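Local coordinates for uncharacterized protein (Magnetospirillum magneticum, PDB 3BHW) that probably takes part, as the BREX protein BrxA, in a bacterial type 1 bacteriophage-exclusion system that blocks replication of double-stranded phage DNA without degrading it, at residues A[17-23]-A[86-91]; A[27-31]-A[75-79]; A[120-125]-A[150-155]. One frame throughout, in Å; residues are numbered along the deposited sequence.

How the contacts relate
An all-alpha chain is built by packing helices distant in sequence against one another, as these three contacts illustrate. Contacts 1 and 2 are neighbours, their centres 11 Å apart: both use helix 19-31, first against helix 83-97 and then against helix 72-80, and contact 2 is nested along the chain inside the loop that contact 1 closes. They touch where R23 reaches the C-terminal end of segment 75-79, its NH1 3.2 Å from O of R79 in a weak, probable hydrogen bond, its stronger one being to G81 O. Contact 3 opens after both have closed, 20 Å from contact 1 and 30 Å from contact 2, centre to centre, the latter across the middle of the chain.

Contact 1 (A[17-23]-A[86-91]); sequences LKLPESR and AIQAVF
Segment 17-23 enters as an irregular turn, with K18 at phi/psi 49/72 in the N-cap position, and becomes helical from L19; segment 86-91 is helical throughout. The axes of helices 19-23 and 86-91 pass 10.2 Å apart at a signed crossing angle of 80°, almost perpendicular, with L19 CA 6.0 Å from I87 CA and L17 CA 6.4 Å from V90 CA. This is the crossed-helix packing of an all-alpha fold, joining the lead-in and first turn of helix 19-31 to helix 83-97 through apolar side chains. L17 (m, t) puts CD1 3.9 Å from I87 CG1 and 4.1 Å from F91 CB, and CB 4.0 Å from V90 CG1. L19 (t, p) packs on much the same turn but nearer its N-terminus: CD1 lies 3.7 Å from A86 CB and 4.0 Å from V90 CG2, and CB 3.9 Å from I87 CD1. R23, whose NH1 hydrogen-bonds to the carbonyl of G81, lays a guanidinium face over A86, NH1 to CB 3.5 Å.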
# COMPACT_ATOMS: atom_id res chain seq x y z
N LEU A 17 0.57 2.14 -5.68
CA LEU A 17 1.23 3.07 -4.78
C LEU A 17 1.35 4.50 -5.35
O LEU A 17 1.14 5.47 -4.63
CB LEU A 17 2.59 2.54 -4.35
CG LEU A 17 2.46 1.16 -3.68
CD1 LEU A 17 3.87 0.71 -3.27
CD2 LEU A 17 1.55 1.14 -2.48
N LYS A 18 1.66 4.59 -6.63
CA LYS A 18 1.73 5.85 -7.35
C LYS A 18 2.56 6.88 -6.61
O LYS A 18 2.06 7.86 -6.09
CB LYS A 18 0.33 6.37 -7.58
CG LYS A 18 -0.46 5.53 -8.59
CD LYS A 18 -1.70 6.26 -8.99
CE LYS A 18 -2.38 5.53 -10.09
NZ LYS A 18 -1.78 5.83 -11.39
N LEU A 19 3.87 6.65 -6.60
CA LEU A 19 4.77 7.50 -5.83
C LEU A 19 4.73 8.99 -6.19
O LEU A 19 4.62 9.85 -5.27
CB LEU A 19 6.20 6.99 -5.88
CG LEU A 19 7.13 7.89 -5.09
CD1 LEU A 19 6.75 7.96 -3.62
CD2 LEU A 19 8.55 7.40 -5.27
N PRO A 20 4.82 9.31 -7.51
CA PRO A 20 4.84 10.74 -7.80
C PRO A 20 3.64 11.50 -7.21
O PRO A 20 3.78 12.58 -6.59
CB PRO A 20 4.84 10.77 -9.34
CG PRO A 20 5.52 9.46 -9.72
CD PRO A 20 4.96 8.49 -8.73
N GLU A 21 2.45 10.96 -7.42
CA GLU A 21 1.26 11.59 -6.87
C GLU A 21 1.31 11.60 -5.35
O GLU A 21 0.89 12.55 -4.71
CB GLU A 21 0.02 10.84 -7.28
CG GLU A 21 -0.39 11.09 -8.73
CD GLU A 21 0.21 10.09 -9.68
OE1 GLU A 21 1.25 9.44 -9.34
OE2 GLU A 21 -0.36 9.97 -10.80
N SER A 22 1.83 10.53 -4.77
CA SER A 22 1.84 10.41 -3.33
C SER A 22 2.77 11.47 -2.73
O SER A 22 2.53 11.96 -1.63
CB SER A 22 2.27 9.00 -2.88
OG SER A 22 1.18 8.08 -2.98
N ARG A 23 3.85 11.80 -3.44
CA ARG A 23 4.80 12.82 -2.97
C ARG A 23 4.13 14.18 -2.89
O ARG A 23 4.42 14.97 -2.00
CB ARG A 23 5.96 12.96 -3.93
CG ARG A 23 6.90 11.71 -4.03
CD ARG A 23 8.25 12.21 -4.45
NE ARG A 23 9.26 11.20 -4.77
CZ ARG A 23 10.26 10.85 -3.94
NH1 ARG A 23 10.30 11.35 -2.72
NH2 ARG A 23 11.20 9.98 -4.32
N ALA A 86 11.07 6.28 -0.38
CA ALA A 86 9.72 6.86 -0.49
C ALA A 86 8.69 5.80 -0.87
O ALA A 86 7.59 5.74 -0.28
CB ALA A 86 9.71 8.08 -1.48
N ILE A 87 9.01 4.94 -1.84
CA ILE A 87 8.01 3.95 -2.26
C ILE A 87 7.70 2.96 -1.12
O ILE A 87 6.55 2.60 -0.92
CB ILE A 87 8.42 3.20 -3.53
CG1 ILE A 87 7.23 2.47 -4.13
CG2 ILE A 87 9.60 2.28 -3.25
CD1 ILE A 87 6.66 3.15 -5.34
N GLN A 88 8.71 2.61 -0.35
CA GLN A 88 8.52 1.69 0.76
C GLN A 88 7.68 2.30 1.88
O GLN A 88 6.98 1.59 2.59
CB GLN A 88 9.90 1.25 1.28
CG GLN A 88 10.55 0.25 0.30
CD GLN A 88 11.94 -0.20 0.72
OE1 GLN A 88 12.46 0.22 1.76
NE2 GLN A 88 12.54 -1.09 -0.07
N ALA A 89 7.83 3.59 2.09
CA ALA A 89 7.04 4.31 3.08
C ALA A 89 5.60 4.33 2.59
O ALA A 89 4.63 4.08 3.37
CB ALA A 89 7.56 5.74 3.23
N VAL A 90 5.42 4.57 1.29
CA VAL A 90 4.05 4.50 0.77
C VAL A 90 3.49 3.06 0.94
O VAL A 90 2.30 2.87 1.30
CB VAL A 90 3.97 4.98 -0.68
CG1 VAL A 90 2.50 4.87 -1.11
CG2 VAL A 90 4.44 6.40 -0.76
N PHE A 91 4.34 2.06 0.70
CA PHE A 91 3.95 0.65 0.89
C PHE A 91 3.48 0.37 2.31
O PHE A 91 2.43 -0.27 2.52
CB PHE A 91 5.13 -0.24 0.48
CG PHE A 91 4.85 -1.74 0.49
CD1 PHE A 91 3.69 -2.34 -0.05
CD2 PHE A 91 5.84 -2.58 1.01
CE1 PHE A 91 3.59 -3.75 -0.02
CE2 PHE A 91 5.71 -3.95 1.02
CZ PHE A 91 4.60 -4.55 0.50

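Contact 2 (A[27-31]-A[75-79]); sequences GLLLE and WQMVR
This is obliquely crossed helix-helix packing of an all-alpha fold, near the surface: the last turn of helix 19-31 packs on helix 72-80. The segment axes approach to 9.2 Å with 136° between their N-to-C directions (signed crossing angle -136°), setting L30 CA 6.8 Å from W75 CA and G27 CA 5.9 Å from R79 CA. Both backbones are regular alpha helix.

L30 buries the largest area. In its m, t rotamer it points into the other helix, CD1 lying 3.5 Å from Q76 CA and 3.7 Å from W75 C, while CD2 reaches the indole edge, 3.8 Å from W75 CE3. W75, with chi1 at -51° and chi2 at -22°, turns its indole back along the interface so that L29 sits on one face. L29 CB is 3.8 Å from the centroid of the six-membered ring and 18° off its normal, a CH-pi contact, and 3.6 Å from CE3. The indole NE1 is satisfied by the carbonyl of L67, on helix 57-67. R79 reaches over the edge of the interface, its CD 3.8 Å from G27 CA and its guanidinium face over L30, NH1 to CD1 3.3 Å. A water joins the two helices, donating to G27 O at 2.8 Å and accepting a weak hydrogen bond from R79 NH1, also at 2.8 Å.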
# COMPACT_ATOMS: atom_id res chain seq x y z
N GLY A 27 3.41 16.35 0.48
CA GLY A 27 3.67 17.79 0.58
C GLY A 27 2.52 18.57 1.20
O GLY A 27 2.73 19.38 2.10
N LEU A 28 1.32 18.31 0.69
CA LEU A 28 0.12 18.98 1.17
C LEU A 28 -0.15 18.64 2.61
O LEU A 28 -0.65 19.48 3.37
CB LEU A 28 -1.09 18.61 0.33
CG LEU A 28 -1.18 19.36 -1.00
CD1 LEU A 28 -2.04 18.56 -1.97
CD2 LEU A 28 -1.76 20.74 -0.76
N LEU A 29 0.16 17.40 2.99
CA LEU A 29 -0.03 17.00 4.39
C LEU A 29 0.97 17.75 5.28
O LEU A 29 0.62 18.20 6.38
CB LEU A 29 0.08 15.49 4.57
CG LEU A 29 -1.18 14.76 4.03
CD1 LEU A 29 -0.96 13.24 3.96
CD2 LEU A 29 -2.39 15.09 4.87
N LEU A 30 2.20 17.91 4.79
CA LEU A 30 3.25 18.59 5.56
C LEU A 30 3.06 20.10 5.61
O LEU A 30 3.52 20.74 6.56
CB LEU A 30 4.62 18.24 5.01
CG LEU A 30 5.06 16.81 5.29
CD1 LEU A 30 6.25 16.35 4.40
CD2 LEU A 30 5.29 16.61 6.80
N GLU A 31 2.41 20.68 4.60
CA GLU A 31 2.18 22.14 4.60
C GLU A 31 1.06 22.49 5.55
O GLU A 31 1.17 23.43 6.35
CB GLU A 31 1.92 22.70 3.19
CG GLU A 31 0.51 22.59 2.62
CD GLU A 31 0.39 23.24 1.23
OE1 GLU A 31 0.99 22.73 0.25
OE2 GLU A 31 -0.28 24.29 1.12
N TRP A 75 5.40 11.09 6.24
CA TRP A 75 5.08 12.01 5.15
C TRP A 75 6.36 12.67 4.60
O TRP A 75 6.52 12.78 3.39
CB TRP A 75 4.11 13.11 5.58
CG TRP A 75 2.88 12.64 6.23
CD1 TRP A 75 2.29 11.41 6.16
CD2 TRP A 75 2.04 13.43 7.06
NE1 TRP A 75 1.13 11.39 6.89
CE2 TRP A 75 0.97 12.61 7.48
CE3 TRP A 75 2.08 14.77 7.48
CZ2 TRP A 75 -0.06 13.10 8.30
CZ3 TRP A 75 1.08 15.23 8.32
CH2 TRP A 75 0.03 14.40 8.72
N GLN A 76 7.28 13.04 5.48
CA GLN A 76 8.51 13.71 5.04
C GLN A 76 9.38 12.74 4.21
O GLN A 76 9.99 13.14 3.23
CB GLN A 76 9.26 14.26 6.26
CG GLN A 76 10.32 15.30 5.93
CD GLN A 76 9.84 16.75 6.08
OE1 GLN A 76 10.17 17.61 5.26
NE2 GLN A 76 9.06 17.04 7.13
N MET A 77 9.38 11.47 4.60
CA MET A 77 10.05 10.42 3.84
C MET A 77 9.46 10.24 2.44
O MET A 77 10.20 10.02 1.46
CB MET A 77 9.96 9.08 4.58
CG MET A 77 10.63 9.08 5.92
SD MET A 77 10.61 7.48 6.74
CE MET A 77 11.48 6.49 5.54
N VAL A 78 8.14 10.30 2.35
CA VAL A 78 7.45 10.17 1.06
C VAL A 78 7.81 11.36 0.19
O VAL A 78 8.21 11.18 -0.95
CB VAL A 78 5.91 10.03 1.21
CG1 VAL A 78 5.26 9.95 -0.17
CG2 VAL A 78 5.62 8.78 1.97
N ARG A 79 7.72 12.55 0.76
CA ARG A 79 7.95 13.78 -0.01
C ARG A 79 9.40 13.92 -0.46
O ARG A 79 9.66 14.25 -1.62
CB ARG A 79 7.50 15.02 0.77
CG ARG A 79 7.59 16.27 -0.10
CD ARG A 79 7.45 17.54 0.72
NE ARG A 79 8.61 17.77 1.57
CZ ARG A 79 8.61 18.54 2.66
NH1 ARG A 79 7.49 19.14 3.07
NH2 ARG A 79 9.71 18.68 3.37
O HOH W 1 5.34 20.48 1.85

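Contact 3 (A[120-125]-A[150-155]); sequences LPRKMW and LADCVY
Polar bonds and apolar packing are interleaved at the start of helix 122-135. Segment 120-125 runs extended through L120 (-142/68) and P121 (-66/156) before turning helical; segment 150-155 is one continuous helix. Their closest CA atoms are those of W125 and A151, 7.2 Å apart.

Y155 (chi1 -81°) sends its OH out as a donor to the carbonyl of L120, OH to O 2.9 Å. R122 meets D152 in a salt bridge with both terminal nitrogens sharing one oxygen: NH1 to OD1 2.8 Å and NH2 to OD1 3.0 Å. Its NE is satisfied by the hydroxyl of Y170, so all three guanidinium nitrogens have partners. The same guanidinium lies flat on the Y155 ring, planes 7° apart and centres 4.5 Å, an off-centre cation-pi pair, and R122 CD lies over the ring, 3.9 Å from its centroid.

W125 (chi1 171°) fills the apolar part, with CH2 3.7 Å from V154 CG2, CZ2 4.0 Å from L150 CG and CB 3.7 Å from Y155 CE1. Seated among L150, A151, V154 and Y155, its indole makes the knobs-into-holes packing between helices 122-135 and 145-161 of an all-alpha fold.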
# COMPACT_ATOMS: atom_id res chain seq x y z
N LEU A 120 4.19 -16.48 -7.01
CA LEU A 120 2.89 -16.06 -6.51
C LEU A 120 1.90 -16.01 -7.67
O LEU A 120 1.48 -14.95 -8.08
CB LEU A 120 3.03 -14.69 -5.83
CG LEU A 120 1.88 -14.22 -4.93
CD1 LEU A 120 1.82 -15.09 -3.67
CD2 LEU A 120 2.02 -12.74 -4.55
N PRO A 121 1.55 -17.17 -8.23
CA PRO A 121 0.62 -17.14 -9.35
C PRO A 121 -0.76 -16.66 -8.91
O PRO A 121 -1.09 -16.77 -7.72
CB PRO A 121 0.60 -18.60 -9.82
CG PRO A 121 0.98 -19.36 -8.67
CD PRO A 121 1.99 -18.54 -7.95
N ARG A 122 -1.53 -16.12 -9.86
CA ARG A 122 -2.86 -15.56 -9.59
C ARG A 122 -3.86 -16.48 -8.88
O ARG A 122 -4.65 -16.00 -8.08
CB ARG A 122 -3.47 -14.94 -10.84
CG ARG A 122 -2.66 -13.78 -11.36
CD ARG A 122 -3.23 -12.42 -10.94
NE ARG A 122 -2.56 -11.32 -11.66
CZ ARG A 122 -3.14 -10.17 -11.97
NH1 ARG A 122 -4.41 -9.95 -11.63
NH2 ARG A 122 -2.47 -9.22 -12.62
N LYS A 123 -3.81 -17.79 -9.12
CA LYS A 123 -4.69 -18.72 -8.38
C LYS A 123 -4.54 -18.55 -6.85
O LYS A 123 -5.48 -18.82 -6.11
CB LYS A 123 -4.43 -20.19 -8.73
CG LYS A 123 -2.95 -20.60 -8.67
CD LYS A 123 -2.70 -21.88 -7.89
CE LYS A 123 -2.55 -23.08 -8.83
NZ LYS A 123 -3.82 -23.81 -9.03
N MET A 124 -3.36 -18.11 -6.40
CA MET A 124 -3.07 -17.90 -4.97
C MET A 124 -3.84 -16.70 -4.43
O MET A 124 -4.27 -16.71 -3.28
CB MET A 124 -1.56 -17.73 -4.75
CG MET A 124 -0.80 -18.89 -5.32
SD MET A 124 0.53 -19.31 -4.21
CE MET A 124 -0.33 -20.28 -2.95
N TRP A 125 -3.98 -15.67 -5.26
CA TRP A 125 -4.81 -14.54 -4.89
C TRP A 125 -6.28 -14.95 -4.86
O TRP A 125 -6.95 -14.64 -3.92
CB TRP A 125 -4.61 -13.36 -5.83
CG TRP A 125 -5.59 -12.29 -5.61
CD1 TRP A 125 -6.71 -12.07 -6.34
CD2 TRP A 125 -5.59 -11.30 -4.55
NE1 TRP A 125 -7.41 -11.00 -5.83
CE2 TRP A 125 -6.74 -10.50 -4.74
CE3 TRP A 125 -4.74 -11.00 -3.49
CZ2 TRP A 125 -7.06 -9.45 -3.91
CZ3 TRP A 125 -5.07 -9.91 -2.66
CH2 TRP A 125 -6.22 -9.16 -2.88
N LEU A 150 -9.08 -5.10 -8.79
CA LEU A 150 -8.52 -5.39 -7.46
C LEU A 150 -7.25 -6.26 -7.48
O LEU A 150 -6.24 -5.90 -6.87
CB LEU A 150 -9.60 -6.07 -6.60
CG LEU A 150 -9.27 -6.29 -5.13
CD1 LEU A 150 -8.83 -4.99 -4.46
CD2 LEU A 150 -10.46 -6.90 -4.40
N ALA A 151 -7.32 -7.38 -8.18
CA ALA A 151 -6.18 -8.31 -8.30
C ALA A 151 -5.03 -7.65 -9.00
O ALA A 151 -3.88 -7.79 -8.58
CB ALA A 151 -6.61 -9.55 -9.08
N ASP A 152 -5.34 -6.94 -10.09
CA ASP A 152 -4.37 -6.20 -10.88
C ASP A 152 -3.63 -5.19 -10.01
O ASP A 152 -2.41 -5.05 -10.10
CB ASP A 152 -5.03 -5.49 -12.06
CG ASP A 152 -5.29 -6.42 -13.26
OD1 ASP A 152 -5.00 -7.63 -13.16
OD2 ASP A 152 -5.79 -5.93 -14.30
N CYS A 153 -4.39 -4.51 -9.14
CA CYS A 153 -3.81 -3.48 -8.30
C CYS A 153 -2.90 -4.09 -7.25
O CYS A 153 -1.84 -3.60 -7.02
CB CYS A 153 -4.88 -2.63 -7.64
SG CYS A 153 -4.19 -1.35 -6.61
N VAL A 154 -3.33 -5.14 -6.59
CA VAL A 154 -2.45 -5.81 -5.63
C VAL A 154 -1.15 -6.27 -6.28
O VAL A 154 -0.04 -6.08 -5.72
CB VAL A 154 -3.20 -6.93 -4.92
CG1 VAL A 154 -2.23 -7.78 -4.13
CG2 VAL A 154 -4.20 -6.31 -3.97
N TYR A 155 -1.23 -6.91 -7.45
CA TYR A 155 0.02 -7.36 -8.07
C TYR A 155 0.87 -6.21 -8.56
O TYR A 155 2.12 -6.29 -8.53
CB TYR A 155 -0.28 -8.33 -9.21
CG TYR A 155 -0.55 -9.75 -8.71
CD1 TYR A 155 -1.81 -10.16 -8.22
CD2 TYR A 155 0.49 -10.69 -8.73
CE1 TYR A 155 -2.00 -11.50 -7.77
CE2 TYR A 155 0.31 -11.99 -8.28
CZ TYR A 155 -0.93 -12.39 -7.80
OH TYR A 155 -1.03 -13.70 -7.37